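PDB 5Z06: Exo beta-1,2-glucooligosaccharide sophorohydrolase (non-reducing end) from Parabacteroides distasonis ATCC 8503, which hydrolyses linear beta-1,2-glucan and beta-1,2-glucooligosaccharides of four or more units from the non-reducing end, releasing sophorose. Local coordinates for residues M485-W490 and T550-N555; G489-E494 and K511-G516. All coordinates share one frame; numbering follows the deposited sequence. Where two conformers were deposited one is given.

Interaction 1. Residues M485-W490 and T550-N555; sequences MYYSGW and TDKYTN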
loop_
_atom_site.group_PDB
_atom_site.type_symbol
_atom_site.label_atom_id
_atom_site.label_comp_id
_atom_site.label_asym_id
_atom_site.label_seq_id
_atom_site.Cartn_x
_atom_site.Cartn_y
_atom_site.Cartn_z
ATOM N N MET A 485 0.456 -24.396 -24.433
ATOM C CA MET A 485 0.110 -23.002 -24.212
ATOM C C MET A 485 1.159 -22.233 -23.419
ATOM O O MET A 485 1.271 -21.016 -23.564
ATOM C CB MET A 485 -1.237 -22.910 -23.512
ATOM C CG MET A 485 -2.362 -23.529 -24.317
ATOM S SD MET A 485 -2.768 -22.505 -25.729
ATOM C CE MET A 485 -3.227 -23.765 -26.927
ATOM N N TYR A 486 1.912 -22.944 -22.583
ATOM C CA TYR A 486 3.079 -22.387 -21.940
ATOM C C TYR A 486 4.097 -21.833 -22.942
ATOM O O TYR A 486 4.675 -20.780 -22.696
ATOM C CB TYR A 486 3.772 -23.423 -21.067
ATOM C CG TYR A 486 4.955 -22.846 -20.342
ATOM C CD1 TYR A 486 4.807 -22.231 -19.097
ATOM C CD2 TYR A 486 6.234 -22.895 -20.910
ATOM C CE1 TYR A 486 5.906 -21.710 -18.427
ATOM C CE2 TYR A 486 7.328 -22.358 -20.259
ATOM C CZ TYR A 486 7.157 -21.767 -19.020
ATOM O OH TYR A 486 8.234 -21.228 -18.400
ATOM N N TYR A 487 4.320 -22.524 -24.056
ATOM C CA TYR A 487 5.279 -22.029 -25.079
ATOM C C TYR A 487 4.654 -21.147 -26.127
ATOM O O TYR A 487 5.284 -20.211 -26.595
ATOM C CB TYR A 487 6.046 -23.189 -25.739
ATOM C CG TYR A 487 6.965 -23.842 -24.751
ATOM C CD1 TYR A 487 8.124 -23.198 -24.333
ATOM C CD2 TYR A 487 6.637 -25.055 -24.159
ATOM C CE1 TYR A 487 8.963 -23.771 -23.395
ATOM C CE2 TYR A 487 7.471 -25.634 -23.234
ATOM C CZ TYR A 487 8.633 -24.982 -22.861
ATOM O OH TYR A 487 9.458 -25.537 -21.939
ATOM N N SER A 488 3.420 -21.446 -26.493
ATOM C CA SER A 488 2.741 -20.732 -27.569
ATOM C C SER A 488 2.222 -19.384 -27.065
ATOM O O SER A 488 2.109 -18.434 -27.838
ATOM C CB SER A 488 1.603 -21.589 -28.111
ATOM O OG SER A 488 0.473 -21.565 -27.240
ATOM N N GLY A 489 1.928 -19.309 -25.762
ATOM C CA GLY A 489 1.361 -18.117 -25.142
ATOM C C GLY A 489 2.336 -17.396 -24.253
ATOM O O GLY A 489 2.958 -16.416 -24.667
ATOM N N TRP A 490 2.466 -17.894 -23.025
ATOM C CA TRP A 490 3.423 -17.362 -22.066
ATOM C C TRP A 490 4.790 -17.063 -22.718
ATOM O O TRP A 490 5.245 -15.921 -22.695
ATOM C CB TRP A 490 3.565 -18.332 -20.906
ATOM C CG TRP A 490 4.737 -18.129 -20.125
ATOM C CD1 TRP A 490 5.860 -18.858 -20.162
ATOM C CD2 TRP A 490 4.954 -17.075 -19.187
ATOM N NE1 TRP A 490 6.773 -18.361 -19.264
ATOM C CE2 TRP A 490 6.243 -17.257 -18.656
ATOM C CE3 TRP A 490 4.155 -16.030 -18.698
ATOM C CZ2 TRP A 490 6.792 -16.411 -17.685
ATOM C CZ3 TRP A 490 4.697 -15.190 -17.711
ATOM C CH2 TRP A 490 6.008 -15.386 -17.228
ATOM N N THR A 550 11.478 -25.891 -14.338
ATOM C CA THR A 550 12.472 -25.663 -15.339
ATOM C C THR A 550 11.799 -25.913 -16.653
ATOM O O THR A 550 11.258 -26.977 -16.863
ATOM C CB THR A 550 13.619 -26.652 -15.120
ATOM O OG1 THR A 550 14.018 -26.565 -13.759
ATOM C CG2 THR A 550 14.798 -26.344 -16.005
ATOM N N ASP A 551 11.780 -24.906 -17.517
ATOM C CA ASP A 551 11.280 -25.050 -18.888
ATOM C C ASP A 551 12.481 -25.313 -19.809
ATOM O O ASP A 551 13.591 -25.590 -19.319
ATOM C CB ASP A 551 10.415 -23.839 -19.295
ATOM C CG ASP A 551 11.188 -22.522 -19.401
ATOM O OD1 ASP A 551 12.436 -22.474 -19.416
ATOM O OD2 ASP A 551 10.510 -21.500 -19.471
ATOM N N LYS A 552 12.287 -25.234 -21.125
ATOM C CA LYS A 552 13.392 -25.525 -22.045
ATOM C C LYS A 552 14.524 -24.479 -22.002
ATOM O O LYS A 552 15.647 -24.766 -22.381
ATOM C CB LYS A 552 12.864 -25.766 -23.459
ATOM C CG LYS A 552 12.445 -24.548 -24.268
ATOM C CD LYS A 552 11.501 -24.948 -25.424
ATOM C CE LYS A 552 11.763 -24.219 -26.743
ATOM N NZ LYS A 552 12.777 -24.931 -27.580
ATOM N N TYR A 553 14.224 -23.296 -21.478
ATOM C CA TYR A 553 15.171 -22.172 -21.406
ATOM C C TYR A 553 15.972 -22.027 -20.129
ATOM O O TYR A 553 17.143 -21.718 -20.180
ATOM C CB TYR A 553 14.390 -20.900 -21.570
ATOM C CG TYR A 553 13.562 -20.904 -22.803
ATOM C CD1 TYR A 553 14.155 -21.030 -24.052
ATOM C CD2 TYR A 553 12.195 -20.799 -22.735
ATOM C CE1 TYR A 553 13.394 -21.024 -25.210
ATOM C CE2 TYR A 553 11.428 -20.787 -23.882
ATOM C CZ TYR A 553 12.029 -20.896 -25.118
ATOM O OH TYR A 553 11.247 -20.879 -26.257
ATOM N N THR A 554 15.336 -22.212 -18.982
ATOM C CA THR A 554 15.998 -21.992 -17.713
ATOM C C THR A 554 15.241 -22.664 -16.598
ATOM O O THR A 554 14.027 -22.900 -16.702
ATOM C CB THR A 554 16.107 -20.459 -17.388
ATOM O OG1 THR A 554 16.835 -20.251 -16.167
ATOM C CG2 THR A 554 14.723 -19.788 -17.279
ATOM N N ASN A 555 15.960 -22.949 -15.526
ATOM C CA ASN A 555 15.349 -23.159 -14.230
ATOM C C ASN A 555 14.941 -21.774 -13.668
ATOM O O ASN A 555 15.717 -20.822 -13.775
ATOM C CB ASN A 555 16.343 -23.791 -13.309
ATOM C CG ASN A 555 15.812 -23.906 -11.915
ATOM O OD1 ASN A 555 16.136 -23.090 -11.040
ATOM N ND2 ASN A 555 14.938 -24.883 -11.704
HETATM O O HOH W 1 8.432 -20.617 -26.464
#
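Tyr487 and Asp551 mark the nearest approach of the two backbones, with their CA atoms 9.1 Å apart. Tyr487 lies in the short helix 485-490, which ends in a wider pi-type turn, and Asp551 heads an Asx motif in the loop leading to helix 556-573; the contact joins the two within the glycoamylase-like region. Side chains therefore bridge the gap. Asp551 CG sits between the backbone N and the carbonyl carbon (chi1 66°), and the carboxylate has two roles. OD1 accepts from Tyr553 N at 2.9 Å, the Asx turn itself, and also from Thr554 N. OD2 takes the hydroxyl of Tyr486, OH to OD2 being only 2.5 Å, on its anti side; Tyr556 OH, just beyond the loop, also bonds to this oxygen. An alanine in place of Asp551 would probably leave the Tyr486 hydroxyl and the two loop N-H groups without their acceptors, freeing the turn to shift. In Tyr487, CG lies anti to the carbonyl carbon (chi1 -68°); its OH accepts from Lys552 N at 3.0 Å. Its CE1 meets the aliphatic chain of Lys552, 3.5 Å from CD. Tyr553 slides past in the opposite direction, bringing CE2 to the edge of the Tyr487 ring, 3.9 Å from CE1. One water bridges the segments, donating to Tyr487 O and lying 2.8 Å from Tyr553 OH.

Interaction 2. Residues G489-E494 and K511-G516; sequences GWASQE and KMYTNG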
loop_
_atom_site.group_PDB
_atom_site.type_symbol
_atom_site.label_atom_id
_atom_site.label_comp_id
_atom_site.label_asym_id
_atom_site.label_seq_id
_atom_site.Cartn_x
_atom_site.Cartn_y
_atom_site.Cartn_z
ATOM N N GLY A 489 1.928 -19.309 -25.762
ATOM C CA GLY A 489 1.361 -18.117 -25.142
ATOM C C GLY A 489 2.336 -17.396 -24.253
ATOM O O GLY A 489 2.958 -16.416 -24.667
ATOM N N TRP A 490 2.466 -17.894 -23.025
ATOM C CA TRP A 490 3.423 -17.362 -22.066
ATOM C C TRP A 490 4.790 -17.063 -22.718
ATOM O O TRP A 490 5.245 -15.921 -22.695
ATOM C CB TRP A 490 3.565 -18.332 -20.906
ATOM C CG TRP A 490 4.737 -18.129 -20.125
ATOM C CD1 TRP A 490 5.860 -18.858 -20.162
ATOM C CD2 TRP A 490 4.954 -17.075 -19.187
ATOM N NE1 TRP A 490 6.773 -18.361 -19.264
ATOM C CE2 TRP A 490 6.243 -17.257 -18.656
ATOM C CE3 TRP A 490 4.155 -16.030 -18.698
ATOM C CZ2 TRP A 490 6.792 -16.411 -17.685
ATOM C CZ3 TRP A 490 4.697 -15.190 -17.711
ATOM C CH2 TRP A 490 6.008 -15.386 -17.228
ATOM N N ALA A 491 5.413 -18.071 -23.328
ATOM C CA ALA A 491 6.735 -17.902 -23.952
ATOM C C ALA A 491 6.648 -17.808 -25.488
ATOM O O ALA A 491 7.549 -18.236 -26.192
ATOM C CB ALA A 491 7.668 -19.023 -23.525
ATOM N N SER A 492 5.556 -17.248 -25.977
ATOM C CA SER A 492 5.313 -17.097 -27.394
ATOM C C SER A 492 6.527 -16.520 -28.103
ATOM O O SER A 492 7.095 -15.516 -27.656
ATOM C CB SER A 492 4.146 -16.145 -27.630
ATOM O OG SER A 492 3.935 -15.938 -29.019
ATOM N N GLN A 493 6.900 -17.159 -29.210
ATOM C CA GLN A 493 7.927 -16.637 -30.095
ATOM C C GLN A 493 7.369 -15.750 -31.213
ATOM O O GLN A 493 8.138 -15.247 -32.018
ATOM C CB GLN A 493 8.744 -17.792 -30.664
ATOM C CG GLN A 493 9.419 -18.628 -29.588
ATOM C CD GLN A 493 10.393 -17.800 -28.775
ATOM O OE1 GLN A 493 11.425 -17.366 -29.281
ATOM N NE2 GLN A 493 10.049 -17.542 -27.517
ATOM N N GLU A 494 6.060 -15.506 -31.232
ATOM C CA GLU A 494 5.449 -14.714 -32.297
ATOM C C GLU A 494 5.931 -13.286 -32.281
ATOM O O GLU A 494 6.280 -12.749 -31.231
ATOM C CB GLU A 494 3.926 -14.680 -32.204
ATOM C CG GLU A 494 3.262 -16.013 -32.453
ATOM C CD GLU A 494 1.750 -15.915 -32.506
ATOM O OE1 GLU A 494 1.179 -14.855 -32.129
ATOM O OE2 GLU A 494 1.134 -16.914 -32.926
ATOM N N LYS A 511 12.731 -9.806 -25.851
ATOM C CA LYS A 511 11.578 -9.837 -26.739
ATOM C C LYS A 511 11.330 -11.264 -27.294
ATOM O O LYS A 511 10.207 -11.583 -27.644
ATOM C CB LYS A 511 11.699 -8.803 -27.869
ATOM C CG LYS A 511 12.682 -9.184 -28.956
ATOM C CD LYS A 511 12.715 -8.111 -30.027
ATOM C CE LYS A 511 13.431 -8.630 -31.254
ATOM N NZ LYS A 511 13.270 -7.679 -32.380
ATOM N N MET A 512 12.361 -12.108 -27.337
ATOM C CA MET A 512 12.219 -13.526 -27.740
ATOM C C MET A 512 11.827 -14.463 -26.584
ATOM O O MET A 512 11.963 -15.678 -26.700
ATOM C CB MET A 512 13.537 -14.042 -28.367
ATOM C CG MET A 512 14.039 -13.274 -29.592
ATOM S SD MET A 512 12.740 -13.155 -30.825
ATOM C CE MET A 512 12.688 -14.834 -31.478
ATOM N N TYR A 513 11.338 -13.887 -25.487
ATOM C CA TYR A 513 11.099 -14.569 -24.197
ATOM C C TYR A 513 12.395 -14.847 -23.505
ATOM O O TYR A 513 12.624 -14.387 -22.375
ATOM C CB TYR A 513 10.256 -15.851 -24.281
ATOM C CG TYR A 513 10.011 -16.391 -22.899
ATOM C CD1 TYR A 513 9.095 -15.787 -22.051
ATOM C CD2 TYR A 513 10.735 -17.471 -22.421
ATOM C CE1 TYR A 513 8.875 -16.274 -20.763
ATOM C CE2 TYR A 513 10.534 -17.950 -21.143
ATOM C CZ TYR A 513 9.608 -17.346 -20.323
ATOM O OH TYR A 513 9.456 -17.857 -19.061
ATOM N N THR A 514 13.214 -15.658 -24.163
ATOM C CA THR A 514 14.631 -15.713 -23.884
ATOM C C THR A 514 15.278 -14.350 -24.100
ATOM O O THR A 514 14.816 -13.513 -24.889
ATOM C CB THR A 514 15.349 -16.688 -24.810
ATOM O OG1 THR A 514 14.982 -16.387 -26.163
ATOM C CG2 THR A 514 14.971 -18.105 -24.462
ATOM N N ASN A 515 16.377 -14.149 -23.405
ATOM C CA ASN A 515 17.028 -12.858 -23.395
ATOM C C ASN A 515 18.485 -13.102 -23.799
ATOM O O ASN A 515 18.896 -12.700 -24.895
ATOM C CB ASN A 515 16.853 -12.223 -22.008
ATOM C CG ASN A 515 17.506 -10.863 -21.885
ATOM O OD1 ASN A 515 18.603 -10.638 -22.401
ATOM N ND2 ASN A 515 16.854 -9.960 -21.158
ATOM N N GLY A 516 19.254 -13.744 -22.921
ATOM C CA GLY A 516 20.649 -14.030 -23.199
ATOM C C GLY A 516 21.640 -12.908 -22.980
ATOM O O GLY A 516 22.835 -13.142 -23.074
#
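A classic gamma turn centred on Tyr513 packs that side chain against Trp490 and Ala491, where helix 485-490 ends and the chain bends, through an ST turn at Ser492, toward helix 495-505. The positive phi of Tyr513 (73°) accompanies a weak bond from Thr514 N back to Met512 O. This turn directs the tyrosine side chain at the helix end, with the CA atoms of Ala491 and Tyr513 5.5 Å apart. CG of Tyr513 lies anti to its backbone N, and the ring receives Ala491 CB over its centre in a CH-pi contact, with CB 3.6 Å from the ring centroid and only 13° off the normal. The far end of the ring reaches Trp490. There the indole and phenol planes meet obliquely at 68°, Tyr513 CE1 lying over the rim of one indole face, 3.5 Å from Trp490 CE2. Trp490 NE1 is 2.7 Å from Tyr513 OH, but the hydrogen bond is weak because the N-H is poorly aimed; the stronger partner of this hydroxyl is Tyr556 OH, so the phenol joins the helix end to helix 556-573.

Gln493 fastens the two loops at the other end. Its chain is bent at chi2, and NE2 bridges two carbonyls, donating to Ala491 O at 2.9 Å and to Met512 O at 2.8 Å. Both acceptors lie close to the amide plane, which would fix the rotation of the amide. The Gln493 side chain crosses that of Met512 at about a right angle, with OE1 3.6 Å from Met512 CE. Met512 O is gripped from opposite faces of its carbonyl plane, by Gln493 NE2 on one and Thr514 OG1 on the other.

From the N terminus, helix 485-490 starts both contacts, and Gly489 and Trp490 belong to each. Interaction 2 closes the shorter loop, with helix 495-505 inside it, when the chain returns at 511-516. Interaction 1 closes the longer one at 550-555, after the short strands 518-519 and 522-523, so the first loop nests within the second. Their centres are 9 Å apart, and Tyr513 of one packs on Tyr553 of the other, with the two CD2 atoms 3.6 Å apart. A probable hydrogen bond also links Tyr486 O to Ala491 N, 2.9 Å apart. Together the contacts tie helix 485-490 to the loops 511-516 and 550-555 and to the start of helix 556-573.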